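Local coordinates for protein enoyl-CoA hydratase subunit I (Geobacillus kaustophilus, PDB 2PBP) that probably catalyses the reversible hydration of enoyl-CoA thioesters in beta-oxidation, as a hydro-lyase of the crotonase family, at residues G16-A21 with E42-N47; V54-G59 with L185-T190; C117-A122 with M191-R196; M166-A171 with N178-P183. All coordinates share one frame; numbering follows the deposited sequence.

Overall arrangement
All four interactions bear on one mixed sheet, whose strands run in the order 7-12, 15-20, 52-57, 98-102, 119-123, 179-181. Interaction 1 packs helix 31-46 on strand 15-20. Interactions 2 and 3, with centres about 9 Å apart, share helix 186-198, which spans strands 52-57 and 119-123. Interaction 4, at the edge strand 179-181, lies about 13 Å between centres from both, and about 24 Å from interaction 1. Backbone contacts tie neighbours together, as from Gly-16 O to Val-54 N (2.8 Å) and Ala-122 O to Val-181 N (2.9 Å). The contacts describe the packed scaffold of a crotonase-type fold; none of them identifies a substrate site.

Interaction 1: G16-A21 with E42-N47; sequences GIIELA and EAFDRN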
loop_
_atom_site.group_PDB
_atom_site.type_symbol
_atom_site.label_atom_id
_atom_site.label_comp_id
_atom_site.label_asym_id
_atom_site.label_seq_id
_atom_site.Cartn_x
_atom_site.Cartn_y
_atom_site.Cartn_z
ATOM N N GLY A 16 3.431 -16.880 -17.761
ATOM C CA GLY A 16 4.605 -17.732 -17.801
ATOM C C GLY A 16 4.669 -18.481 -16.484
ATOM O O GLY A 16 4.561 -17.875 -15.418
ATOM N N ILE A 17 4.830 -19.799 -16.558
ATOM C CA ILE A 17 4.895 -20.622 -15.357
ATOM C C ILE A 17 6.280 -21.234 -15.167
ATOM O O ILE A 17 6.860 -21.794 -16.097
ATOM C CB ILE A 17 3.857 -21.785 -15.404
ATOM C CG1 ILE A 17 2.451 -21.233 -15.660
ATOM C CG2 ILE A 17 3.890 -22.571 -14.102
ATOM C CD1 ILE A 17 1.887 -20.216 -14.642
ATOM N N ILE A 18 6.808 -21.114 -13.956
ATOM C CA ILE A 18 8.096 -21.704 -13.635
ATOM C C ILE A 18 7.840 -22.677 -12.488
ATOM O O ILE A 18 7.455 -22.277 -11.386
ATOM C CB ILE A 18 9.124 -20.643 -13.199
ATOM C CG1 ILE A 18 9.432 -19.711 -14.379
ATOM C CG2 ILE A 18 10.389 -21.325 -12.707
ATOM C CD1 ILE A 18 10.163 -18.422 -14.008
ATOM N N GLU A 19 8.029 -23.960 -12.763
ATOM C CA GLU A 19 7.807 -24.994 -11.767
ATOM C C GLU A 19 9.130 -25.569 -11.285
ATOM O O GLU A 19 9.903 -26.108 -12.078
ATOM C CB GLU A 19 6.935 -26.107 -12.369
ATOM C CG GLU A 19 6.847 -27.373 -11.533
ATOM C CD GLU A 19 6.031 -28.463 -12.212
ATOM O OE1 GLU A 19 6.029 -28.513 -13.462
ATOM O OE2 GLU A 19 5.406 -29.277 -11.500
ATOM N N LEU A 20 9.406 -25.431 -9.991
ATOM C CA LEU A 20 10.635 -25.992 -9.435
ATOM C C LEU A 20 10.452 -27.493 -9.622
ATOM O O LEU A 20 9.428 -28.050 -9.214
ATOM C CB LEU A 20 10.771 -25.637 -7.952
ATOM C CG LEU A 20 10.637 -24.143 -7.630
ATOM C CD1 LEU A 20 11.036 -23.891 -6.182
ATOM C CD2 LEU A 20 11.515 -23.332 -8.567
ATOM N N ALA A 21 11.437 -28.144 -10.234
ATOM C CA ALA A 21 11.332 -29.567 -10.530
ATOM C C ALA A 21 12.307 -30.526 -9.850
ATOM O O ALA A 21 12.880 -31.399 -10.507
ATOM C CB ALA A 21 11.395 -29.766 -12.041
ATOM N N GLU A 42 14.162 -14.019 -15.420
ATOM C CA GLU A 42 14.611 -12.887 -16.217
ATOM C C GLU A 42 14.219 -13.071 -17.682
ATOM O O GLU A 42 13.922 -12.100 -18.373
ATOM C CB GLU A 42 16.126 -12.685 -16.078
ATOM C CG GLU A 42 16.553 -12.294 -14.660
ATOM C CD GLU A 42 18.004 -11.860 -14.576
ATOM O OE1 GLU A 42 18.821 -12.352 -15.384
ATOM O OE2 GLU A 42 18.334 -11.041 -13.692
ATOM N N ALA A 43 14.197 -14.317 -18.144
ATOM C CA ALA A 43 13.819 -14.604 -19.525
ATOM C C ALA A 43 12.358 -14.210 -19.755
ATOM O O ALA A 43 12.033 -13.531 -20.729
ATOM C CB ALA A 43 14.016 -16.079 -19.824
ATOM N N PHE A 44 11.479 -14.640 -18.854
ATOM C CA PHE A 44 10.063 -14.305 -18.966
ATOM C C PHE A 44 9.854 -12.802 -18.762
ATOM O O PHE A 44 8.964 -12.207 -19.366
ATOM C CB PHE A 44 9.230 -15.065 -17.921
ATOM C CG PHE A 44 8.865 -16.479 -18.317
ATOM C CD1 PHE A 44 8.691 -16.828 -19.655
ATOM C CD2 PHE A 44 8.629 -17.443 -17.340
ATOM C CE1 PHE A 44 8.285 -18.116 -20.010
ATOM C CE2 PHE A 44 8.222 -18.734 -17.683
ATOM C CZ PHE A 44 8.049 -19.070 -19.022
ATOM N N ASP A 45 10.669 -12.196 -17.904
ATOM C CA ASP A 45 10.560 -10.764 -17.620
ATOM C C ASP A 45 10.856 -9.937 -18.872
ATOM O O ASP A 45 10.246 -8.886 -19.082
ATOM C CB ASP A 45 11.515 -10.381 -16.477
ATOM C CG ASP A 45 11.234 -8.994 -15.899
ATOM O OD1 ASP A 45 10.078 -8.525 -15.952
ATOM O OD2 ASP A 45 12.176 -8.373 -15.364
ATOM N N ARG A 46 11.775 -10.424 -19.705
ATOM C CA ARG A 46 12.152 -9.731 -20.941
ATOM C C ARG A 46 11.165 -9.987 -22.086
ATOM O O ARG A 46 11.140 -9.242 -23.067
ATOM C CB ARG A 46 13.547 -10.170 -21.402
ATOM C CG ARG A 46 14.677 -9.932 -20.411
ATOM C CD ARG A 46 16.033 -10.235 -21.052
ATOM N NE ARG A 46 16.199 -11.643 -21.420
ATOM C CZ ARG A 46 16.725 -12.573 -20.625
ATOM N NH1 ARG A 46 17.142 -12.255 -19.408
ATOM N NH2 ARG A 46 16.836 -13.824 -21.050
ATOM N N ASN A 47 10.368 -11.046 -21.962
ATOM C CA ASN A 47 9.388 -11.424 -22.984
ATOM C C ASN A 47 8.100 -10.613 -22.824
ATOM O O ASN A 47 7.334 -10.832 -21.887
ATOM C CB ASN A 47 9.065 -12.919 -22.861
ATOM C CG ASN A 47 8.268 -13.453 -24.042
ATOM O OD1 ASN A 47 7.553 -12.712 -24.716
ATOM N ND2 ASN A 47 8.378 -14.755 -24.286
#
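Phe-44 lays one face of its ring on Gly-16 and turns its edge to Ile-17 and Ile-18. Gly-16 CA stands 4.0 Å from the ring centroid and 19° off the ring normal, which meets the geometry of a CH-pi contact; with no side chain at this position, the ring rests directly on the strand backbone. At the rim, Ile-17 O approaches Phe-44 CE2 in the plane of the ring (3.7 Å). The same edge takes Ile-18, whose CG1 lies 3.7 Å from Phe-44 CE2 and whose CD1 lies 3.8 Å from Phe-44 CD2, the isoleucine and the ring running alongside each other with opposite headings. Ile-18 owes this to a chi1 of -65°, which sets CG1 beside its backbone N and on the way to the ring. Strand 16-20 and helix 42-46 run almost exactly antiparallel, at 178°, with axes 9.6 Å apart, a gap that the phenyl ring bridges. Farther out, Ile-53, Val-50, Ala-9 and Gln-11 also touch Phe-44, while Ala-40 and Val-41 of the same helix pack on Ile-18. The contact thus belongs to the beta-alpha-beta unit of strand 15-20, helix 31-46 and strand 52-57, with strand 7-12 alongside.

Interaction 2: V54-G59 with L185-T190; sequences VLTGRG and LLMEET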
loop_
_atom_site.group_PDB
_atom_site.type_symbol
_atom_site.label_atom_id
_atom_site.label_comp_id
_atom_site.label_asym_id
_atom_site.label_seq_id
_atom_site.Cartn_x
_atom_site.Cartn_y
_atom_site.Cartn_z
ATOM N N VAL A 54 4.203 -16.929 -12.796
ATOM C CA VAL A 54 3.767 -17.709 -11.644
ATOM C C VAL A 54 4.853 -18.709 -11.261
ATOM O O VAL A 54 5.367 -19.430 -12.116
ATOM C CB VAL A 54 2.462 -18.485 -11.944
ATOM C CG1 VAL A 54 2.131 -19.429 -10.789
ATOM C CG2 VAL A 54 1.318 -17.507 -12.168
ATOM N N LEU A 55 5.207 -18.730 -9.980
ATOM C CA LEU A 55 6.212 -19.657 -9.477
ATOM C C LEU A 55 5.498 -20.682 -8.609
ATOM O O LEU A 55 4.635 -20.329 -7.805
ATOM C CB LEU A 55 7.250 -18.939 -8.611
ATOM C CG LEU A 55 8.048 -17.765 -9.174
ATOM C CD1 LEU A 55 9.080 -17.339 -8.137
ATOM C CD2 LEU A 55 8.727 -18.163 -10.472
ATOM N N THR A 56 5.858 -21.949 -8.772
ATOM C CA THR A 56 5.254 -22.995 -7.968
ATOM C C THR A 56 6.205 -24.184 -7.900
ATOM O O THR A 56 7.176 -24.257 -8.655
ATOM C CB THR A 56 3.889 -23.432 -8.548
ATOM O OG1 THR A 56 3.151 -24.138 -7.545
ATOM C CG2 THR A 56 4.080 -24.338 -9.758
ATOM N N GLY A 57 5.934 -25.108 -6.986
ATOM C CA GLY A 57 6.797 -26.264 -6.846
ATOM C C GLY A 57 6.128 -27.577 -7.192
ATOM O O GLY A 57 4.917 -27.736 -7.039
ATOM N N ARG A 58 6.924 -28.523 -7.673
ATOM C CA ARG A 58 6.414 -29.838 -8.025
ATOM C C ARG A 58 6.467 -30.706 -6.773
ATOM O O ARG A 58 7.375 -30.571 -5.954
ATOM C CB ARG A 58 7.275 -30.451 -9.132
ATOM C CG ARG A 58 6.798 -31.804 -9.635
ATOM C CD ARG A 58 7.690 -32.304 -10.766
ATOM N NE ARG A 58 7.633 -31.432 -11.937
ATOM C CZ ARG A 58 8.378 -31.597 -13.027
ATOM N NH1 ARG A 58 9.242 -32.601 -13.097
ATOM N NH2 ARG A 58 8.255 -30.762 -14.049
ATOM N N GLY A 59 5.488 -31.590 -6.615
ATOM C CA GLY A 59 5.479 -32.452 -5.447
ATOM C C GLY A 59 4.738 -31.853 -4.269
ATOM O O GLY A 59 3.864 -31.006 -4.447
ATOM N N LEU A 185 -7.186 -27.097 -5.849
ATOM C CA LEU A 185 -7.708 -25.911 -6.525
ATOM C C LEU A 185 -6.658 -24.811 -6.665
ATOM O O LEU A 185 -6.891 -23.809 -7.337
ATOM C CB LEU A 185 -8.905 -25.343 -5.756
ATOM C CG LEU A 185 -10.145 -26.227 -5.621
ATOM C CD1 LEU A 185 -11.187 -25.519 -4.759
ATOM C CD2 LEU A 185 -10.702 -26.530 -6.999
ATOM N N LEU A 186 -5.504 -25.002 -6.033
ATOM C CA LEU A 186 -4.440 -24.000 -6.060
ATOM C C LEU A 186 -4.043 -23.475 -7.441
ATOM O O LEU A 186 -4.116 -22.269 -7.693
ATOM C CB LEU A 186 -3.192 -24.536 -5.347
ATOM C CG LEU A 186 -1.984 -23.592 -5.382
ATOM C CD1 LEU A 186 -2.344 -22.275 -4.701
ATOM C CD2 LEU A 186 -0.800 -24.244 -4.701
ATOM N N MET A 187 -3.613 -24.363 -8.332
ATOM C CA MET A 187 -3.194 -23.929 -9.663
ATOM C C MET A 187 -4.331 -23.320 -10.467
ATOM O O MET A 187 -4.150 -22.302 -11.137
ATOM C CB MET A 187 -2.567 -25.088 -10.443
ATOM C CG MET A 187 -1.192 -25.493 -9.930
ATOM S SD MET A 187 -0.085 -24.067 -9.716
ATOM C CE MET A 187 0.190 -23.586 -11.408
ATOM N N GLU A 188 -5.503 -23.944 -10.401
ATOM C CA GLU A 188 -6.663 -23.442 -11.123
ATOM C C GLU A 188 -6.970 -22.015 -10.682
ATOM O O GLU A 188 -7.160 -21.120 -11.512
ATOM C CB GLU A 188 -7.875 -24.327 -10.847
ATOM C CG GLU A 188 -9.152 -23.840 -11.496
ATOM C CD GLU A 188 -10.374 -24.561 -10.962
ATOM O OE1 GLU A 188 -10.367 -25.808 -10.956
ATOM O OE2 GLU A 188 -11.337 -23.880 -10.553
ATOM N N GLU A 189 -7.021 -21.805 -9.370
ATOM C CA GLU A 189 -7.311 -20.481 -8.831
ATOM C C GLU A 189 -6.207 -19.476 -9.155
ATOM O O GLU A 189 -6.493 -18.334 -9.512
ATOM C CB GLU A 189 -7.514 -20.555 -7.316
ATOM C CG GLU A 189 -8.784 -21.288 -6.899
ATOM C CD GLU A 189 -10.044 -20.612 -7.416
ATOM O OE1 GLU A 189 -10.188 -19.389 -7.210
ATOM O OE2 GLU A 189 -10.893 -21.302 -8.022
ATOM N N THR A 190 -4.954 -19.898 -9.027
ATOM C CA THR A 190 -3.830 -19.007 -9.312
ATOM C C THR A 190 -3.814 -18.594 -10.782
ATOM O O THR A 190 -3.608 -17.425 -11.101
ATOM C CB THR A 190 -2.475 -19.667 -8.969
ATOM O OG1 THR A 190 -2.461 -20.041 -7.586
ATOM C CG2 THR A 190 -1.330 -18.693 -9.226
#
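Val-54 pairs with Thr-190 (CA to CA 8.1 Å) and Thr-56 with Met-187 (CA to CA 8.7 Å), so residue numbers rise along the strand as they fall along the helix, and the two backbones stay far enough apart for side chains alone to meet. At the first pair, the methyl CG2 of Thr-190 approaches both branches of Val-54, 3.9 Å from CG1 and 4.1 Å from CG2, the two side chains crossing at a slant. The threonine offers its methyl because its hydroxyl is engaged on its own helix: with chi1 at -58°, OG1 sits beside the backbone N and donates to Leu-186 O over 2.8 Å. The hydroxyl reaches that oxygen from above the carbonyl plane, 42° out of it, and Leu-186 O accepts from Thr-190 N as well, so two donors grip one oxygen.

At the second pair, Met-187 and Thr-56 meet tip to tip. The methionine chain folds at chi2 and chi3 and brings SD 3.9 Å from Thr-56 OG1 and 4.2 Å from Thr-56 CG2, plain van der Waals contact. Thr-56 OG1 has its hydrogen-bonding partner elsewhere, in Ala-101 O.

Strand 98-102, which separates strand 52-57 from strand 119-123 in the sheet, also lies under the helix: its Ala-101 touches both Met-187 and Thr-190, and its Ile-99 touches Thr-190. Strand 15-20 flanks strand 52-57 on its other side, with Val-15 and Ile-17 against Val-54, while Leu-186 and Thr-190 continue the helix packing onto strand 119-123.

Interaction 3: C117-A122 with M191-R196; sequences CDLIVA and MRLAGR
No ring or other flat group stands where Leu-193 meets Val-121 and Leu-119. The guanidinium of Arg-196 instead folds back along its own helix, one face over Arg-192 O, 4.1 Å from the plane, and over Leu-193 CA, 4.0 Å from it; both lie offset toward the rim, so the group merely lies alongside the helix backbone and does not reach the strand.

The contact itself is made by a single methyl. Leu-193 CD2 lies 3.9 Å from Val-121 CG2 and 4.3 Å from Leu-119 CD1, so it serves two residues that alternate along the strand and turn to the same side of the sheet. Val-121 and Leu-193 lie side by side, each pointing past the other toward the opposite backbone. The leucine extends away from its helix with CG anti to the backbone N (chi1 172°), and Val-121 presents the branch beside its own N.

Thr-190 and Leu-186, about one and two turns earlier in helix 186-198, also touch Val-121, and Leu-197, a turn later, touches Leu-119, which makes Leu-193 one member of a helical stripe facing the strand. The second subunit comes close to the beginning of segment 117-122: Lys-154 of that subunit donates to Cys-117 O.

With only aliphatic groups meeting, the contact has no directional bond to set how helix and strand are turned against each other; the attraction is dispersion plus the removal of apolar surface from water, a modest 97 Å² summed over both segments.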
loop_
_atom_site.group_PDB
_atom_site.type_symbol
_atom_site.label_atom_id
_atom_site.label_comp_id
_atom_site.label_asym_id
_atom_site.label_seq_id
_atom_site.Cartn_x
_atom_site.Cartn_y
_atom_site.Cartn_z
ATOM N N CYS A 117 7.927 -12.592 -4.413
ATOM C CA CYS A 117 6.865 -12.420 -5.396
ATOM C C CYS A 117 5.953 -11.278 -4.955
ATOM O O CYS A 117 6.017 -10.840 -3.808
ATOM C CB CYS A 117 6.070 -13.718 -5.549
ATOM S SG CYS A 117 7.059 -15.058 -6.280
ATOM N N ASP A 118 5.112 -10.795 -5.865
ATOM C CA ASP A 118 4.212 -9.681 -5.558
ATOM C C ASP A 118 2.938 -10.080 -4.831
ATOM O O ASP A 118 2.410 -9.312 -4.020
ATOM C CB ASP A 118 3.846 -8.950 -6.846
ATOM C CG ASP A 118 5.066 -8.523 -7.625
ATOM O OD1 ASP A 118 5.927 -7.836 -7.035
ATOM O OD2 ASP A 118 5.167 -8.879 -8.820
ATOM N N LEU A 119 2.436 -11.266 -5.147
ATOM C CA LEU A 119 1.228 -11.794 -4.527
ATOM C C LEU A 119 1.491 -13.254 -4.232
ATOM O O LEU A 119 2.257 -13.910 -4.945
ATOM C CB LEU A 119 0.030 -11.703 -5.476
ATOM C CG LEU A 119 -0.398 -10.346 -6.035
ATOM C CD1 LEU A 119 -1.530 -10.545 -7.027
ATOM C CD2 LEU A 119 -0.831 -9.430 -4.902
ATOM N N ILE A 120 0.847 -13.770 -3.191
ATOM C CA ILE A 120 1.017 -15.171 -2.834
ATOM C C ILE A 120 -0.342 -15.855 -2.683
ATOM O O ILE A 120 -1.176 -15.416 -1.896
ATOM C CB ILE A 120 1.783 -15.335 -1.501
ATOM C CG1 ILE A 120 3.164 -14.678 -1.590
ATOM C CG2 ILE A 120 1.914 -16.815 -1.160
ATOM C CD1 ILE A 120 3.862 -14.465 -0.248
ATOM N N VAL A 121 -0.563 -16.912 -3.457
ATOM C CA VAL A 121 -1.795 -17.690 -3.366
ATOM C C VAL A 121 -1.302 -18.988 -2.751
ATOM O O VAL A 121 -0.409 -19.634 -3.302
ATOM C CB VAL A 121 -2.404 -17.982 -4.745
ATOM C CG1 VAL A 121 -3.635 -18.869 -4.589
ATOM C CG2 VAL A 121 -2.772 -16.677 -5.437
ATOM N N ALA A 122 -1.871 -19.371 -1.613
ATOM C CA ALA A 122 -1.411 -20.572 -0.936
ATOM C C ALA A 122 -2.434 -21.678 -0.783
ATOM O O ALA A 122 -3.637 -21.437 -0.691
ATOM C CB ALA A 122 -0.855 -20.202 0.441
ATOM N N MET A 191 -4.032 -19.553 -11.677
ATOM C CA MET A 191 -4.033 -19.251 -13.103
ATOM C C MET A 191 -5.205 -18.351 -13.488
ATOM O O MET A 191 -5.096 -17.536 -14.405
ATOM C CB MET A 191 -4.066 -20.543 -13.923
ATOM C CG MET A 191 -2.794 -21.372 -13.805
ATOM S SD MET A 191 -1.310 -20.440 -14.268
ATOM C CE MET A 191 -1.606 -20.190 -16.026
ATOM N N ARG A 192 -6.327 -18.500 -12.793
ATOM C CA ARG A 192 -7.482 -17.663 -13.079
ATOM C C ARG A 192 -7.138 -16.226 -12.698
ATOM O O ARG A 192 -7.437 -15.286 -13.436
ATOM C CB ARG A 192 -8.700 -18.136 -12.286
ATOM C CG ARG A 192 -9.947 -17.311 -12.529
ATOM C CD ARG A 192 -11.189 -18.037 -12.038
ATOM N NE ARG A 192 -11.356 -19.325 -12.706
ATOM C CZ ARG A 192 -11.233 -20.502 -12.102
ATOM N NH1 ARG A 192 -10.941 -20.560 -10.811
ATOM N NH2 ARG A 192 -11.398 -21.624 -12.792
ATOM N N LEU A 193 -6.501 -16.066 -11.542
ATOM C CA LEU A 193 -6.100 -14.748 -11.063
ATOM C C LEU A 193 -5.078 -14.129 -12.016
ATOM O O LEU A 193 -5.193 -12.960 -12.393
ATOM C CB LEU A 193 -5.492 -14.856 -9.660
ATOM C CG LEU A 193 -4.844 -13.585 -9.103
ATOM C CD1 LEU A 193 -5.889 -12.481 -8.975
ATOM C CD2 LEU A 193 -4.211 -13.889 -7.751
ATOM N N ALA A 194 -4.082 -14.921 -12.406
ATOM C CA ALA A 194 -3.045 -14.449 -13.317
ATOM C C ALA A 194 -3.676 -14.064 -14.650
ATOM O O ALA A 194 -3.284 -13.074 -15.272
ATOM C CB ALA A 194 -1.992 -15.535 -13.522
ATOM N N GLY A 195 -4.655 -14.857 -15.080
ATOM C CA GLY A 195 -5.344 -14.586 -16.327
ATOM C C GLY A 195 -6.039 -13.239 -16.274
ATOM O O GLY A 195 -5.992 -12.468 -17.237
ATOM N N ARG A 196 -6.684 -12.949 -15.149
ATOM C CA ARG A 196 -7.373 -11.676 -14.990
ATOM C C ARG A 196 -6.375 -10.521 -15.003
ATOM O O ARG A 196 -6.629 -9.485 -15.616
ATOM C CB ARG A 196 -8.180 -11.655 -13.690
ATOM C CG ARG A 196 -9.456 -12.483 -13.747
ATOM C CD ARG A 196 -10.425 -12.057 -12.653
ATOM N NE ARG A 196 -10.021 -12.507 -11.326
ATOM C CZ ARG A 196 -10.343 -13.689 -10.807
ATOM N NH1 ARG A 196 -11.080 -14.543 -11.505
ATOM N NH2 ARG A 196 -9.934 -14.017 -9.589
#

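Interaction 4: M166-A171 with N178-P183; sequences MSAKEA and NRVVSP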
loop_
_atom_site.group_PDB
_atom_site.type_symbol
_atom_site.label_atom_id
_atom_site.label_comp_id
_atom_site.label_asym_id
_atom_site.label_seq_id
_atom_site.Cartn_x
_atom_site.Cartn_y
_atom_site.Cartn_z
ATOM N N MET A 166 4.622 -21.244 10.243
ATOM C CA MET A 166 3.413 -20.441 10.176
ATOM C C MET A 166 2.439 -21.107 9.200
ATOM O O MET A 166 2.817 -21.465 8.085
ATOM C CB MET A 166 3.790 -19.038 9.691
ATOM C CG MET A 166 2.679 -18.019 9.684
ATOM S SD MET A 166 3.258 -16.530 8.851
ATOM C CE MET A 166 4.331 -15.815 10.100
ATOM N N SER A 167 1.189 -21.289 9.618
ATOM C CA SER A 167 0.204 -21.912 8.739
ATOM C C SER A 167 -0.220 -20.911 7.667
ATOM O O SER A 167 -0.029 -19.706 7.821
ATOM C CB SER A 167 -1.030 -22.349 9.534
ATOM O OG SER A 167 -1.697 -21.227 10.077
ATOM N N ALA A 168 -0.798 -21.414 6.582
ATOM C CA ALA A 168 -1.249 -20.544 5.506
ATOM C C ALA A 168 -2.288 -19.557 6.029
ATOM O O ALA A 168 -2.288 -18.387 5.653
ATOM C CB ALA A 168 -1.837 -21.376 4.372
ATOM N N LYS A 169 -3.167 -20.030 6.910
ATOM C CA LYS A 169 -4.207 -19.174 7.467
ATOM C C LYS A 169 -3.685 -17.971 8.251
ATOM O O LYS A 169 -4.187 -16.862 8.081
ATOM C CB LYS A 169 -5.158 -19.991 8.348
ATOM C CG LYS A 169 -6.304 -19.177 8.946
ATOM C CD LYS A 169 -7.072 -18.401 7.873
ATOM C CE LYS A 169 -7.657 -19.323 6.809
ATOM N NZ LYS A 169 -8.297 -18.555 5.698
ATOM N N GLU A 170 -2.687 -18.165 9.110
ATOM C CA GLU A 170 -2.180 -17.028 9.866
ATOM C C GLU A 170 -1.407 -16.101 8.945
ATOM O O GLU A 170 -1.397 -14.888 9.144
ATOM C CB GLU A 170 -1.277 -17.461 11.022
ATOM C CG GLU A 170 -1.156 -16.363 12.076
ATOM C CD GLU A 170 -0.208 -16.707 13.201
ATOM O OE1 GLU A 170 -0.098 -17.901 13.545
ATOM O OE2 GLU A 170 0.416 -15.773 13.753
ATOM N N ALA A 171 -0.761 -16.678 7.936
ATOM C CA ALA A 171 -0.001 -15.890 6.974
ATOM C C ALA A 171 -0.957 -14.949 6.247
ATOM O O ALA A 171 -0.613 -13.807 5.945
ATOM C CB ALA A 171 0.701 -16.807 5.978
ATOM N N ASN A 178 -2.229 -13.634 0.115
ATOM C CA ASN A 178 -3.426 -12.974 -0.398
ATOM C C ASN A 178 -4.694 -13.818 -0.284
ATOM O O ASN A 178 -5.778 -13.290 -0.020
ATOM C CB ASN A 178 -3.189 -12.548 -1.848
ATOM C CG ASN A 178 -2.161 -11.424 -1.962
ATOM O OD1 ASN A 178 -2.474 -10.252 -1.749
ATOM N ND2 ASN A 178 -0.925 -11.784 -2.282
ATOM N N ARG A 179 -4.565 -15.125 -0.487
ATOM C CA ARG A 179 -5.710 -16.021 -0.378
ATOM C C ARG A 179 -5.262 -17.463 -0.203
ATOM O O ARG A 179 -4.165 -17.845 -0.622
ATOM C CB ARG A 179 -6.612 -15.910 -1.611
ATOM C CG ARG A 179 -6.043 -16.531 -2.869
ATOM C CD ARG A 179 -7.062 -16.513 -4.000
ATOM N NE ARG A 179 -8.325 -17.138 -3.613
ATOM C CZ ARG A 179 -9.300 -17.443 -4.464
ATOM N NH1 ARG A 179 -9.159 -17.184 -5.758
ATOM N NH2 ARG A 179 -10.417 -18.005 -4.023
ATOM N N VAL A 180 -6.125 -18.260 0.419
ATOM C CA VAL A 180 -5.840 -19.663 0.672
ATOM C C VAL A 180 -6.928 -20.528 0.044
ATOM O O VAL A 180 -8.117 -20.227 0.162
ATOM C CB VAL A 180 -5.793 -19.947 2.190
ATOM C CG1 VAL A 180 -5.466 -21.408 2.443
ATOM C CG2 VAL A 180 -4.767 -19.037 2.853
ATOM N N VAL A 181 -6.515 -21.592 -0.631
ATOM C CA VAL A 181 -7.460 -22.504 -1.262
ATOM C C VAL A 181 -7.005 -23.942 -1.064
ATOM O O VAL A 181 -5.841 -24.199 -0.761
ATOM C CB VAL A 181 -7.596 -22.228 -2.773
ATOM C CG1 VAL A 181 -8.232 -20.861 -2.995
ATOM C CG2 VAL A 181 -6.230 -22.296 -3.439
ATOM N N SER A 182 -7.933 -24.877 -1.230
ATOM C CA SER A 182 -7.621 -26.289 -1.072
ATOM C C SER A 182 -6.549 -26.689 -2.086
ATOM O O SER A 182 -6.469 -26.123 -3.175
ATOM C CB SER A 182 -8.887 -27.126 -1.273
ATOM O OG SER A 182 -8.669 -28.476 -0.907
ATOM N N PRO A 183 -5.708 -27.675 -1.736
ATOM C CA PRO A 183 -4.629 -28.156 -2.608
ATOM C C PRO A 183 -4.980 -28.391 -4.074
ATOM O O PRO A 183 -4.274 -27.918 -4.967
ATOM C CB PRO A 183 -4.181 -29.440 -1.914
ATOM C CG PRO A 183 -4.372 -29.104 -0.474
ATOM C CD PRO A 183 -5.718 -28.418 -0.463
#
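Ala-168 and Val-180 make the close part of this contact, near the start of helix 168-173. The valine straddles the alanine: its CG2 is 4.0 Å from Ala-168 CB and its CG1 4.1 Å, so both methyls share the one CB. CG2 also comes 3.8 Å from Ala-168 O, an apolar group lying against the helix backbone. Val-180 has CG1 anti to its backbone N (chi1 -179°), which spreads the two branches over the alanine, and a small side chain at 168 lets the backbones draw in until the two CA atoms stand 6.7 Å apart.

The other side is looser. Lys-169, exposed to solvent, comes no nearer to Val-180 than 4.5 Å, from its backbone N to Val-180 CG2. Its chain folds at chi2 and chi3 and brings its end closer to the strand, yet the ammonium forms its salt bridge with Glu-172, on its own helix. Ser-167 caps the helix start, its OG accepting from Glu-170 N in a long, weak bond of 3.4 Å.

Strand 179-181 is the outermost strand of its sheet within the chain, bonded through its backbone to strand 119-123 by Arg-179 and Val-181. Val-181 turns to Leu-186 and Glu-189 of helix 186-198, and Arg-179 forms a salt bridge with Glu-189. Helix 168-173 thus packs on the edge strand through Val-180, while helix 186-198 takes the residues next to it.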